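Long-range contact in endolysin (PDB 1AM7), which cleaves the glycosidic bonds between MurNAc and GlcNAc in host peptidoglycan as a lytic transglycosylase, helping to lyse the bacterial cell and release phage progeny: residues G65-L69 / Q91-A95. Sequence-based numbering, arbitrary orientation.
Sequences GRYQL and QDAVA
In the buried core of this lysozyme-like fold, a type I beta turn spanning Gly65 to Gln68 packs against one face of helix 88-101. The turn closes through Gln68 N to Gly65 O at 3.1 Å, and CA atoms pair Gly65 with Gln91 at 6.9 Å and Tyr67 with Ala95 at 7.0 Å. Gly65 has phi/psi 88/177°; Gln68, left-handed (48/58°), hydrogen-bonds NE2 to Gly65 O at 3.0 Å. Gln91 extends its side chain (chi1 m, chi2 t) so that OE1 accepts a hydrogen bond from Arg66 N at 2.8 Å. The same OE1 sits 3.1 Å from Gly65 CA, where a CB would clash. A water takes a 3.0 Å bond from Tyr67 N and links weakly to Gln91 OE1. Asp92 OD1 accepts a hydrogen bond from Tyr67 OH and bonds Tyr33 OH; Arg66 NH1 donates to Tyr67 OH at 2.9 Å, while NH2 forms salt bridges with Asp13 and Asp22. The Tyr67 side chain lies about 6 Å from that of the catalytic Glu19. Val94 CG1 meets Leu69 CD2 at 3.8 Å, and Ala95 CB packs 3.6 Å from Tyr67 CD2. Tyr67 (chi1 m) lies across the helix, OH 2.7 Å from Asp92 OD1.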
ATOM      1  N   GLY A  65       5.627 -18.613  25.368  1.00 18.60           N
ATOM      2  CA  GLY A  65       5.177 -19.917  24.928  1.00 19.40           C
ATOM      3  C   GLY A  65       5.890 -20.387  23.669  1.00 17.99           C
ATOM      4  O   GLY A  65       6.642 -19.639  23.041  1.00 20.74           O
ATOM      5  N   ARG A  66       5.570 -21.601  23.250  1.00 13.70           N
ATOM      6  CA  ARG A  66       6.199 -22.200  22.102  1.00 14.70           C
ATOM      7  C   ARG A  66       6.021 -21.429  20.803  1.00 15.67           C
ATOM      8  O   ARG A  66       6.870 -21.478  19.932  1.00 14.00           O
ATOM      9  CB  ARG A  66       5.705 -23.632  21.930  1.00 13.37           C
ATOM     10  CG  ARG A  66       6.693 -24.519  21.208  1.00 10.81           C
ATOM     11  CD  ARG A  66       6.178 -25.914  21.123  1.00  9.79           C
ATOM     12  NE  ARG A  66       7.132 -26.832  20.519  1.00 10.83           N
ATOM     13  CZ  ARG A  66       6.850 -27.631  19.492  1.00 14.11           C
ATOM     14  NH1 ARG A  66       5.638 -27.641  18.929  1.00  8.03           N
ATOM     15  NH2 ARG A  66       7.781 -28.440  19.032  1.00 12.08           N
ATOM     16  N   TYR A  67       4.936 -20.686  20.679  1.00 16.95           N
ATOM     17  CA  TYR A  67       4.688 -19.956  19.448  1.00 16.04           C
ATOM     18  C   TYR A  67       4.754 -18.459  19.654  1.00 17.24           C
ATOM     19  O   TYR A  67       4.256 -17.691  18.833  1.00 18.73           O
ATOM     20  CB  TYR A  67       3.347 -20.395  18.853  1.00 14.39           C
ATOM     21  CG  TYR A  67       3.220 -21.908  18.868  1.00 12.27           C
ATOM     22  CD1 TYR A  67       4.066 -22.706  18.094  1.00 13.75           C
ATOM     23  CD2 TYR A  67       2.349 -22.538  19.745  1.00 13.07           C
ATOM     24  CE1 TYR A  67       4.055 -24.102  18.205  1.00 12.45           C
ATOM     25  CE2 TYR A  67       2.323 -23.925  19.864  1.00 14.65           C
ATOM     26  CZ  TYR A  67       3.181 -24.698  19.095  1.00 15.77           C
ATOM     27  OH  TYR A  67       3.170 -26.065  19.232  1.00 15.40           O
ATOM     28  N   GLN A  68       5.357 -18.056  20.769  1.00 17.19           N
ATOM     29  CA  GLN A  68       5.536 -16.648  21.092  1.00 17.53           C
ATOM     30  C   GLN A  68       4.263 -15.816  20.935  1.00 19.40           C
ATOM     31  O   GLN A  68       4.233 -14.843  20.191  1.00 17.80           O
ATOM     32  CB  GLN A  68       6.668 -16.095  20.228  1.00 14.20           C
ATOM     33  CG  GLN A  68       8.019 -16.719  20.555  1.00 12.79           C
ATOM     34  CD  GLN A  68       8.498 -16.311  21.929  1.00 16.36           C
ATOM     35  OE1 GLN A  68       8.979 -15.195  22.111  1.00 23.02           O
ATOM     36  NE2 GLN A  68       8.321 -17.189  22.915  1.00 18.10           N
ATOM     37  N   LEU A  69       3.222 -16.215  21.655  1.00 18.99           N
ATOM     38  CA  LEU A  69       1.924 -15.556  21.619  1.00 15.44           C
ATOM     39  C   LEU A  69       1.936 -14.276  22.453  1.00 17.76           C
ATOM     40  O   LEU A  69       2.377 -14.303  23.604  1.00 16.55           O
ATOM     41  CB  LEU A  69       0.881 -16.523  22.179  1.00 15.28           C
ATOM     42  CG  LEU A  69      -0.565 -16.072  22.332  1.00 18.08           C
ATOM     43  CD1 LEU A  69      -1.169 -15.771  20.960  1.00 13.04           C
ATOM     44  CD2 LEU A  69      -1.343 -17.168  23.044  1.00 16.32           C
ATOM     45  N   GLN A  91      -1.643 -23.725  24.424  1.00 16.50           N
ATOM     46  CA  GLN A  91      -0.798 -22.997  23.487  1.00 16.60           C
ATOM     47  C   GLN A  91      -0.980 -23.522  22.069  1.00 15.38           C
ATOM     48  O   GLN A  91      -1.099 -22.729  21.134  1.00 14.00           O
ATOM     49  CB  GLN A  91       0.662 -23.062  23.910  1.00 12.34           C
ATOM     50  CG  GLN A  91       0.931 -22.331  25.201  1.00 12.80           C
ATOM     51  CD  GLN A  91       2.379 -22.385  25.586  1.00 13.70           C
ATOM     52  OE1 GLN A  91       3.243 -22.276  24.727  1.00 17.44           O
ATOM     53  NE2 GLN A  91       2.660 -22.549  26.882  1.00 10.11           N
ATOM     54  N   ASP A  92      -1.024 -24.846  21.919  1.00 14.81           N
ATOM     55  CA  ASP A  92      -1.241 -25.486  20.624  1.00 15.45           C
ATOM     56  C   ASP A  92      -2.609 -25.067  20.077  1.00 17.26           C
ATOM     57  O   ASP A  92      -2.759 -24.779  18.874  1.00 15.76           O
ATOM     58  CB  ASP A  92      -1.254 -27.020  20.759  1.00 14.03           C
ATOM     59  CG  ASP A  92       0.136 -27.625  20.938  1.00 18.07           C
ATOM     60  OD1 ASP A  92       1.164 -26.912  20.878  1.00 17.73           O
ATOM     61  OD2 ASP A  92       0.190 -28.851  21.133  1.00 21.90           O
ATOM     62  N   ALA A  93      -3.609 -25.068  20.960  1.00 14.47           N
ATOM     63  CA  ALA A  93      -4.978 -24.724  20.576  1.00 13.15           C
ATOM     64  C   ALA A  93      -5.069 -23.346  19.945  1.00 14.09           C
ATOM     65  O   ALA A  93      -5.698 -23.178  18.890  1.00 12.05           O
ATOM     66  CB  ALA A  93      -5.916 -24.819  21.773  1.00  6.82           C
ATOM     67  N   VAL A  94      -4.459 -22.362  20.599  1.00 13.64           N
ATOM     68  CA  VAL A  94      -4.467 -20.990  20.099  1.00 17.17           C
ATOM     69  C   VAL A  94      -3.727 -20.872  18.759  1.00 19.58           C
ATOM     70  O   VAL A  94      -4.209 -20.209  17.828  1.00 19.93           O
ATOM     71  CB  VAL A  94      -3.855 -20.008  21.111  1.00 15.16           C
ATOM     72  CG1 VAL A  94      -3.747 -18.637  20.497  1.00 10.94           C
ATOM     73  CG2 VAL A  94      -4.718 -19.958  22.386  1.00 12.31           C
ATOM     74  N   ALA A  95      -2.565 -21.514  18.652  1.00 16.17           N
ATOM     75  CA  ALA A  95      -1.806 -21.468  17.415  1.00 14.41           C
ATOM     76  C   ALA A  95      -2.644 -22.027  16.269  1.00 19.36           C
ATOM     77  O   ALA A  95      -2.755 -21.394  15.209  1.00 21.21           O
ATOM     78  CB  ALA A  95      -0.527 -22.249  17.558  1.00 10.22           C
TER
HETATM   79  O   HOH W   1       2.592 -19.896  22.312  1.00 19.03           O